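Local coordinates for pyrroline carboxylate reductase (Plasmodium falciparum, PDB 2RCY), which binds NADP and probably catalyses the NAD(P)H-dependent reduction of pyrroline-5-carboxylate to proline, at residues 5-10 / 21-26; 139-144 / 149-154. All coordinates share one frame; numbering follows the deposited sequence.

Contact 1 of 2, residues 5-10 / 21-26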
ATOM      1  N   ILE A   5      -4.800 -58.172  -8.510  1.00 52.28           N
ATOM      2  CA  ILE A   5      -3.604 -57.474  -8.030  1.00 52.11           C
ATOM      3  C   ILE A   5      -3.819 -56.859  -6.649  1.00 51.91           C
ATOM      4  O   ILE A   5      -4.914 -56.398  -6.322  1.00 51.90           O
ATOM      5  CB  ILE A   5      -3.084 -56.393  -9.017  1.00 52.14           C
ATOM      6  CG1 ILE A   5      -4.158 -55.340  -9.301  1.00 52.20           C
ATOM      7  CG2 ILE A   5      -2.575 -57.039 -10.305  1.00 52.21           C
ATOM      8  CD1 ILE A   5      -3.638 -53.921  -9.280  1.00 52.37           C
ATOM      9  N   LYS A   6      -2.762 -56.868  -5.845  1.00 51.67           N
ATOM     10  CA  LYS A   6      -2.831 -56.388  -4.472  1.00 51.44           C
ATOM     11  C   LYS A   6      -2.274 -54.971  -4.371  1.00 51.19           C
ATOM     12  O   LYS A   6      -1.130 -54.711  -4.755  1.00 51.13           O
ATOM     13  CB  LYS A   6      -2.088 -57.344  -3.536  1.00 51.48           C
ATOM     14  CG  LYS A   6      -2.539 -58.794  -3.662  1.00 51.60           C
ATOM     15  CD  LYS A   6      -1.547 -59.746  -3.018  1.00 51.98           C
ATOM     16  CE  LYS A   6      -1.760 -61.176  -3.494  1.00 52.19           C
ATOM     17  NZ  LYS A   6      -1.379 -61.353  -4.927  1.00 52.31           N
ATOM     18  N   LEU A   7      -3.104 -54.061  -3.866  1.00 50.90           N
ATOM     19  CA  LEU A   7      -2.739 -52.657  -3.728  1.00 50.64           C
ATOM     20  C   LEU A   7      -2.372 -52.357  -2.278  1.00 50.47           C
ATOM     21  O   LEU A   7      -3.112 -52.712  -1.357  1.00 50.46           O
ATOM     22  CB  LEU A   7      -3.899 -51.760  -4.175  1.00 50.64           C
ATOM     23  CG  LEU A   7      -3.637 -50.596  -5.139  1.00 50.60           C
ATOM     24  CD1 LEU A   7      -4.875 -49.714  -5.244  1.00 50.54           C
ATOM     25  CD2 LEU A   7      -2.435 -49.762  -4.736  1.00 50.53           C
ATOM     26  N   GLY A   8      -1.228 -51.705  -2.084  1.00 50.28           N
ATOM     27  CA  GLY A   8      -0.746 -51.373  -0.746  1.00 50.06           C
ATOM     28  C   GLY A   8      -0.515 -49.890  -0.543  1.00 49.90           C
ATOM     29  O   GLY A   8       0.129 -49.236  -1.363  1.00 49.87           O
ATOM     30  N   PHE A   9      -1.042 -49.366   0.559  1.00 49.77           N
ATOM     31  CA  PHE A   9      -0.912 -47.949   0.888  1.00 49.61           C
ATOM     32  C   PHE A   9      -0.017 -47.737   2.104  1.00 49.47           C
ATOM     33  O   PHE A   9      -0.389 -48.068   3.232  1.00 49.40           O
ATOM     34  CB  PHE A   9      -2.290 -47.315   1.114  1.00 49.63           C
ATOM     35  CG  PHE A   9      -3.087 -47.135  -0.145  1.00 49.64           C
ATOM     36  CD1 PHE A   9      -3.949 -48.132  -0.589  1.00 49.67           C
ATOM     37  CD2 PHE A   9      -2.975 -45.965  -0.890  1.00 49.72           C
ATOM     38  CE1 PHE A   9      -4.686 -47.968  -1.758  1.00 49.79           C
ATOM     39  CE2 PHE A   9      -3.706 -45.790  -2.061  1.00 49.64           C
ATOM     40  CZ  PHE A   9      -4.564 -46.794  -2.495  1.00 49.75           C
HETATM   41  N   MSE A  10       1.168 -47.185   1.862  1.00 49.33           N
HETATM   42  CA  MSE A  10       2.107 -46.877   2.934  1.00 49.26           C
HETATM   43  C   MSE A  10       1.753 -45.525   3.548  1.00 49.06           C
HETATM   44  O   MSE A  10       2.191 -44.477   3.070  1.00 49.08           O
HETATM   45  CB  MSE A  10       3.552 -46.907   2.420  1.00 49.24           C
HETATM   46  CG  MSE A  10       3.936 -48.227   1.757  1.00 49.41           C
HETATM   47 SE   MSE A  10       5.844 -48.472   1.433  0.80 49.50          SE
HETATM   48  CE  MSE A  10       6.168 -46.945   0.274  1.00 49.45           C
ATOM     49  N   HIS A  21     -10.005 -45.054  -0.006  1.00 48.29           N
ATOM     50  CA  HIS A  21     -11.461 -45.207  -0.004  1.00 48.58           C
ATOM     51  C   HIS A  21     -12.089 -44.817  -1.342  1.00 48.74           C
ATOM     52  O   HIS A  21     -13.185 -45.273  -1.675  1.00 48.80           O
ATOM     53  CB  HIS A  21     -12.094 -44.410   1.142  1.00 48.61           C
ATOM     54  CG  HIS A  21     -11.603 -44.805   2.501  1.00 48.81           C
ATOM     55  ND1 HIS A  21     -11.120 -43.891   3.412  1.00 48.92           N
ATOM     56  CD2 HIS A  21     -11.510 -46.017   3.100  1.00 48.97           C
ATOM     57  CE1 HIS A  21     -10.758 -44.520   4.516  1.00 48.99           C
ATOM     58  NE2 HIS A  21     -10.984 -45.812   4.352  1.00 49.02           N
ATOM     59  N   GLY A  22     -11.388 -43.979  -2.101  1.00 48.92           N
ATOM     60  CA  GLY A  22     -11.819 -43.594  -3.442  1.00 49.20           C
ATOM     61  C   GLY A  22     -11.782 -44.761  -4.414  1.00 49.42           C
ATOM     62  O   GLY A  22     -12.681 -44.914  -5.244  1.00 49.42           O
ATOM     63  N   ILE A  23     -10.738 -45.580  -4.301  1.00 49.63           N
ATOM     64  CA  ILE A  23     -10.577 -46.778  -5.125  1.00 49.86           C
ATOM     65  C   ILE A  23     -11.457 -47.915  -4.595  1.00 50.05           C
ATOM     66  O   ILE A  23     -11.999 -48.705  -5.374  1.00 50.04           O
ATOM     67  CB  ILE A  23      -9.088 -47.223  -5.206  1.00 49.82           C
ATOM     68  CG1 ILE A  23      -8.214 -46.071  -5.713  1.00 49.80           C
ATOM     69  CG2 ILE A  23      -8.923 -48.431  -6.128  1.00 49.88           C
ATOM     70  CD1 ILE A  23      -6.739 -46.195  -5.363  1.00 49.77           C
ATOM     71  N   ALA A  24     -11.602 -47.977  -3.270  1.00 50.32           N
ATOM     72  CA  ALA A  24     -12.428 -48.989  -2.608  1.00 50.61           C
ATOM     73  C   ALA A  24     -13.901 -48.898  -3.010  1.00 50.84           C
ATOM     74  O   ALA A  24     -14.553 -49.922  -3.232  1.00 50.89           O
ATOM     75  CB  ALA A  24     -12.283 -48.890  -1.093  1.00 50.56           C
ATOM     76  N   ASN A  25     -14.412 -47.672  -3.106  1.00 51.10           N
ATOM     77  CA  ASN A  25     -15.798 -47.428  -3.503  1.00 51.36           C
ATOM     78  C   ASN A  25     -16.023 -47.587  -5.006  1.00 51.52           C
ATOM     79  O   ASN A  25     -17.152 -47.812  -5.452  1.00 51.58           O
ATOM     80  CB  ASN A  25     -16.256 -46.040  -3.040  1.00 51.38           C
ATOM     81  CG  ASN A  25     -16.341 -45.921  -1.525  1.00 51.53           C
ATOM     82  OD1 ASN A  25     -16.302 -46.920  -0.802  1.00 51.78           O
ATOM     83  ND2 ASN A  25     -16.460 -44.692  -1.036  1.00 51.55           N
ATOM     84  N   ALA A  26     -14.944 -47.470  -5.776  1.00 51.68           N
ATOM     85  CA  ALA A  26     -14.998 -47.596  -7.231  1.00 51.89           C
ATOM     86  C   ALA A  26     -15.151 -49.049  -7.687  1.00 52.03           C
ATOM     87  O   ALA A  26     -15.587 -49.309  -8.813  1.00 52.07           O
ATOM     88  CB  ALA A  26     -13.765 -46.970  -7.856  1.00 51.86           C
TER

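Contact 2 of 2, residues 139-144 / 149-154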
ATOM      1  N   LYS A 139      -1.287 -48.819 -18.122  1.00 52.37           N
ATOM      2  CA  LYS A 139      -2.676 -49.268 -18.211  1.00 52.32           C
ATOM      3  C   LYS A 139      -3.264 -49.486 -16.819  1.00 52.23           C
ATOM      4  O   LYS A 139      -4.417 -49.140 -16.569  1.00 52.23           O
ATOM      5  CB  LYS A 139      -2.779 -50.549 -19.041  1.00 52.36           C
ATOM      6  N   TYR A 140      -2.461 -50.057 -15.922  1.00 52.15           N
ATOM      7  CA  TYR A 140      -2.855 -50.252 -14.527  1.00 52.08           C
ATOM      8  C   TYR A 140      -3.018 -48.924 -13.792  1.00 51.85           C
ATOM      9  O   TYR A 140      -3.964 -48.749 -13.024  1.00 51.80           O
ATOM     10  CB  TYR A 140      -1.850 -51.146 -13.790  1.00 52.29           C
ATOM     11  CG  TYR A 140      -2.197 -52.619 -13.804  1.00 52.63           C
ATOM     12  CD1 TYR A 140      -3.044 -53.162 -12.840  1.00 52.91           C
ATOM     13  CD2 TYR A 140      -1.672 -53.474 -14.772  1.00 53.00           C
ATOM     14  CE1 TYR A 140      -3.370 -54.514 -12.846  1.00 53.06           C
ATOM     15  CE2 TYR A 140      -1.989 -54.832 -14.785  1.00 53.12           C
ATOM     16  CZ  TYR A 140      -2.838 -55.345 -13.818  1.00 53.02           C
ATOM     17  OH  TYR A 140      -3.156 -56.685 -13.822  1.00 52.90           O
ATOM     18  N   VAL A 141      -2.093 -47.996 -14.039  1.00 51.53           N
ATOM     19  CA  VAL A 141      -2.131 -46.664 -13.432  1.00 51.20           C
ATOM     20  C   VAL A 141      -3.380 -45.896 -13.879  1.00 50.94           C
ATOM     21  O   VAL A 141      -4.112 -45.365 -13.045  1.00 50.90           O
ATOM     22  CB  VAL A 141      -0.833 -45.854 -13.733  1.00 51.26           C
ATOM     23  CG1 VAL A 141      -0.966 -44.401 -13.278  1.00 51.31           C
ATOM     24  CG2 VAL A 141       0.370 -46.504 -13.061  1.00 51.15           C
ATOM     25  N   ASN A 142      -3.621 -45.862 -15.189  1.00 50.61           N
ATOM     26  CA  ASN A 142      -4.794 -45.188 -15.752  1.00 50.28           C
ATOM     27  C   ASN A 142      -6.131 -45.695 -15.213  1.00 49.94           C
ATOM     28  O   ASN A 142      -6.998 -44.896 -14.863  1.00 49.93           O
ATOM     29  CB  ASN A 142      -4.783 -45.255 -17.282  1.00 50.37           C
ATOM     30  CG  ASN A 142      -4.083 -44.067 -17.914  1.00 50.65           C
ATOM     31  OD1 ASN A 142      -2.893 -43.842 -17.695  1.00 50.88           O
ATOM     32  ND2 ASN A 142      -4.822 -43.302 -18.710  1.00 50.94           N
ATOM     33  N   ASP A 143      -6.286 -47.016 -15.141  1.00 49.52           N
ATOM     34  CA  ASP A 143      -7.544 -47.631 -14.708  1.00 49.11           C
ATOM     35  C   ASP A 143      -7.827 -47.437 -13.220  1.00 48.72           C
ATOM     36  O   ASP A 143      -8.988 -47.346 -12.816  1.00 48.72           O
ATOM     37  CB  ASP A 143      -7.565 -49.124 -15.050  1.00 49.18           C
ATOM     38  CG  ASP A 143      -7.471 -49.392 -16.545  1.00 49.32           C
ATOM     39  OD1 ASP A 143      -7.668 -48.456 -17.351  1.00 49.33           O
ATOM     40  OD2 ASP A 143      -7.196 -50.554 -16.912  1.00 49.52           O
ATOM     41  N   ILE A 144      -6.766 -47.389 -12.416  1.00 48.21           N
ATOM     42  CA  ILE A 144      -6.889 -47.190 -10.969  1.00 47.72           C
ATOM     43  C   ILE A 144      -7.435 -45.801 -10.636  1.00 47.30           C
ATOM     44  O   ILE A 144      -8.320 -45.661  -9.789  1.00 47.24           O
ATOM     45  CB  ILE A 144      -5.542 -47.451 -10.231  1.00 47.76           C
ATOM     46  CG1 ILE A 144      -5.280 -48.957 -10.123  1.00 47.76           C
ATOM     47  CG2 ILE A 144      -5.548 -46.831  -8.830  1.00 47.70           C
ATOM     48  CD1 ILE A 144      -3.862 -49.330  -9.709  1.00 47.78           C
ATOM     49  N   GLY A 149     -11.787 -40.682 -10.721  1.00 40.84           N
ATOM     50  CA  GLY A 149     -11.501 -39.347 -11.234  1.00 40.29           C
ATOM     51  C   GLY A 149     -11.009 -39.313 -12.668  1.00 39.93           C
ATOM     52  O   GLY A 149     -11.307 -40.208 -13.456  1.00 39.93           O
ATOM     53  N   ILE A 150     -10.263 -38.261 -13.004  1.00 39.53           N
ATOM     54  CA  ILE A 150      -9.703 -38.087 -14.345  1.00 39.14           C
ATOM     55  C   ILE A 150      -8.186 -37.915 -14.262  1.00 38.86           C
ATOM     56  O   ILE A 150      -7.692 -37.021 -13.573  1.00 38.82           O
ATOM     57  CB  ILE A 150     -10.352 -36.884 -15.092  1.00 39.17           C
ATOM     58  CG1 ILE A 150     -11.843 -37.146 -15.337  1.00 39.12           C
ATOM     59  CG2 ILE A 150      -9.630 -36.601 -16.418  1.00 39.13           C
ATOM     60  CD1 ILE A 150     -12.641 -35.922 -15.764  1.00 39.16           C
ATOM     61  N   ILE A 151      -7.459 -38.779 -14.966  1.00 38.61           N
ATOM     62  CA  ILE A 151      -5.995 -38.763 -14.946  1.00 38.32           C
ATOM     63  C   ILE A 151      -5.384 -38.357 -16.292  1.00 38.14           C
ATOM     64  O   ILE A 151      -5.856 -38.769 -17.355  1.00 38.11           O
ATOM     65  CB  ILE A 151      -5.403 -40.118 -14.431  1.00 38.35           C
ATOM     66  CG1 ILE A 151      -3.886 -40.012 -14.223  1.00 38.39           C
ATOM     67  CG2 ILE A 151      -5.774 -41.284 -15.354  1.00 38.26           C
ATOM     68  CD1 ILE A 151      -3.309 -41.023 -13.246  1.00 38.28           C
ATOM     69  N   HIS A 152      -4.346 -37.526 -16.224  1.00 37.87           N
ATOM     70  CA  HIS A 152      -3.572 -37.125 -17.396  1.00 37.66           C
ATOM     71  C   HIS A 152      -2.120 -37.556 -17.227  1.00 37.52           C
ATOM     72  O   HIS A 152      -1.588 -37.537 -16.117  1.00 37.49           O
ATOM     73  CB  HIS A 152      -3.621 -35.606 -17.581  1.00 37.67           C
ATOM     74  CG  HIS A 152      -4.997 -35.065 -17.813  1.00 37.78           C
ATOM     75  ND1 HIS A 152      -5.490 -34.800 -19.072  1.00 37.80           N
ATOM     76  CD2 HIS A 152      -5.981 -34.730 -16.946  1.00 37.55           C
ATOM     77  CE1 HIS A 152      -6.719 -34.329 -18.971  1.00 37.62           C
ATOM     78  NE2 HIS A 152      -7.041 -34.277 -17.692  1.00 37.50           N
ATOM     79  N   GLU A 153      -1.483 -37.948 -18.327  1.00 37.38           N
ATOM     80  CA  GLU A 153      -0.040 -38.152 -18.329  1.00 37.26           C
ATOM     81  C   GLU A 153       0.631 -36.890 -18.848  1.00 37.07           C
ATOM     82  O   GLU A 153       0.341 -36.426 -19.954  1.00 37.10           O
ATOM     83  CB  GLU A 153       0.370 -39.362 -19.172  1.00 37.25           C
ATOM     84  CG  GLU A 153       1.855 -39.704 -19.037  1.00 37.41           C
ATOM     85  CD  GLU A 153       2.279 -40.929 -19.831  1.00 37.62           C
ATOM     86  OE1 GLU A 153       1.570 -41.318 -20.787  1.00 37.95           O
ATOM     87  OE2 GLU A 153       3.339 -41.499 -19.496  1.00 37.98           O
ATOM     88  N   ILE A 154       1.523 -36.333 -18.034  1.00 36.84           N
ATOM     89  CA  ILE A 154       2.211 -35.093 -18.377  1.00 36.60           C
ATOM     90  C   ILE A 154       3.725 -35.251 -18.242  1.00 36.43           C
ATOM     91  O   ILE A 154       4.204 -36.238 -17.677  1.00 36.47           O
ATOM     92  CB  ILE A 154       1.717 -33.898 -17.509  1.00 36.60           C
ATOM     93  CG1 ILE A 154       2.060 -34.109 -16.030  1.00 36.52           C
ATOM     94  CG2 ILE A 154       0.215 -33.669 -17.702  1.00 36.60           C
ATOM     95  CD1 ILE A 154       2.036 -32.840 -15.207  1.00 36.36           C
TER

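Contact 1 of 2, residues 5-10 / 21-26
Leu7 and Phe9, two residues apart on strand 7-10, share the side towards helix 14-26, where both meet one atom, the terminal methyl CD1 of Ile23. Leu7 comes first: its CD1 lies 4.0 Å from Ile23 CD1, the two side chains running roughly at right angles. Phe9 follows with the closer touch. Its CZ, the far corner of the ring, is 3.6 Å from Ile23 CD1, and the methyl sits at the ring edge, in the plane of the ring rather than over a face. On the helix, Ile23 CG1 stands anti to the carbonyl carbon (chi1 -55°) and an extended chi2 of 159° carries CD1 out to the strand. Val63 of strand 61-64 touches both Leu7 and Phe9, so the pair is also packed from the neighbouring strand. Strand 7-10 and helix 14-26 open the first beta-alpha-beta unit of the Rossmann-type NADP-binding domain. All three touching residues are buried and no hydrogen bond links the segments: within these two segments the joint is purely apolar and rests on the one methyl, CD1 of Ile23.

Contact 2 of 2, residues 139-144 / 149-154
Ile151 of strand 149-153 points at helix 135-146 and meets it with two separate methyls. On the better buried side, CD1 at the end of its longer branch lies 4.1 Å from Val141 CG1, the two side chains crossing at about a right angle. With chi1 at -172° the longer branch of Ile151 swings opposite the backbone N, and the extended chi2 of 157° sends CD1 on to the buried valine. The shorter branch serves the other, partly exposed side: CG2 rests 3.8 Å from the backbone O of Asn142 and also touches the amide end of that residue's side chain. These are van der Waals contacts, and no hydrogen bond crosses between the segments. Asn142 and Ile151 are also the closest backbone pair, their CA atoms 6.6 Å apart. The solvent side is looser. Asp143 on the helix points away from the strand, while Glu153 OE2 forms a salt bridge with Lys138 NZ, just before the helical segment. A further tie comes from the end of the helix, where Asn146 OD1 accepts a hydrogen bond from Ile151 N. Strand 149-153 is the outermost on this side of the chain's mixed sheet and pairs with strand 123-129, whose Phe125 and Tyr127 also touch Ile151. The contact thus closes the beta-alpha-beta unit of strand 123-129, helix 135-146 and strand 149-153, while Ile150 and His152, directed away from the helix, pack on Gln200 and Leu193 of the second subunit.

How the contacts relate
Contacts 1 and 2 follow one another along the chain, each joining a helix to a strand of the same mixed sheet, with centres 14 Å apart. They touch directly: Ile23 CD1 of contact 1 lies 3.7 Å from Ile144 CG2 of contact 2, and Ile5 CG2 is 3.6 Å from Tyr140 OH. The first pair packs helix 14-26 on helix 135-146; the second brings in the loop before strand 7-10. Contact 1 lies nearer the cofactor, the Phe9 side chain being about 9 Å from bound NADP and about 5 Å from that of Ala65, a predicted NADP-binding residue. In contact 2 the Ile151 side chain is about 12 Å from NADP, and its strand faces the second subunit.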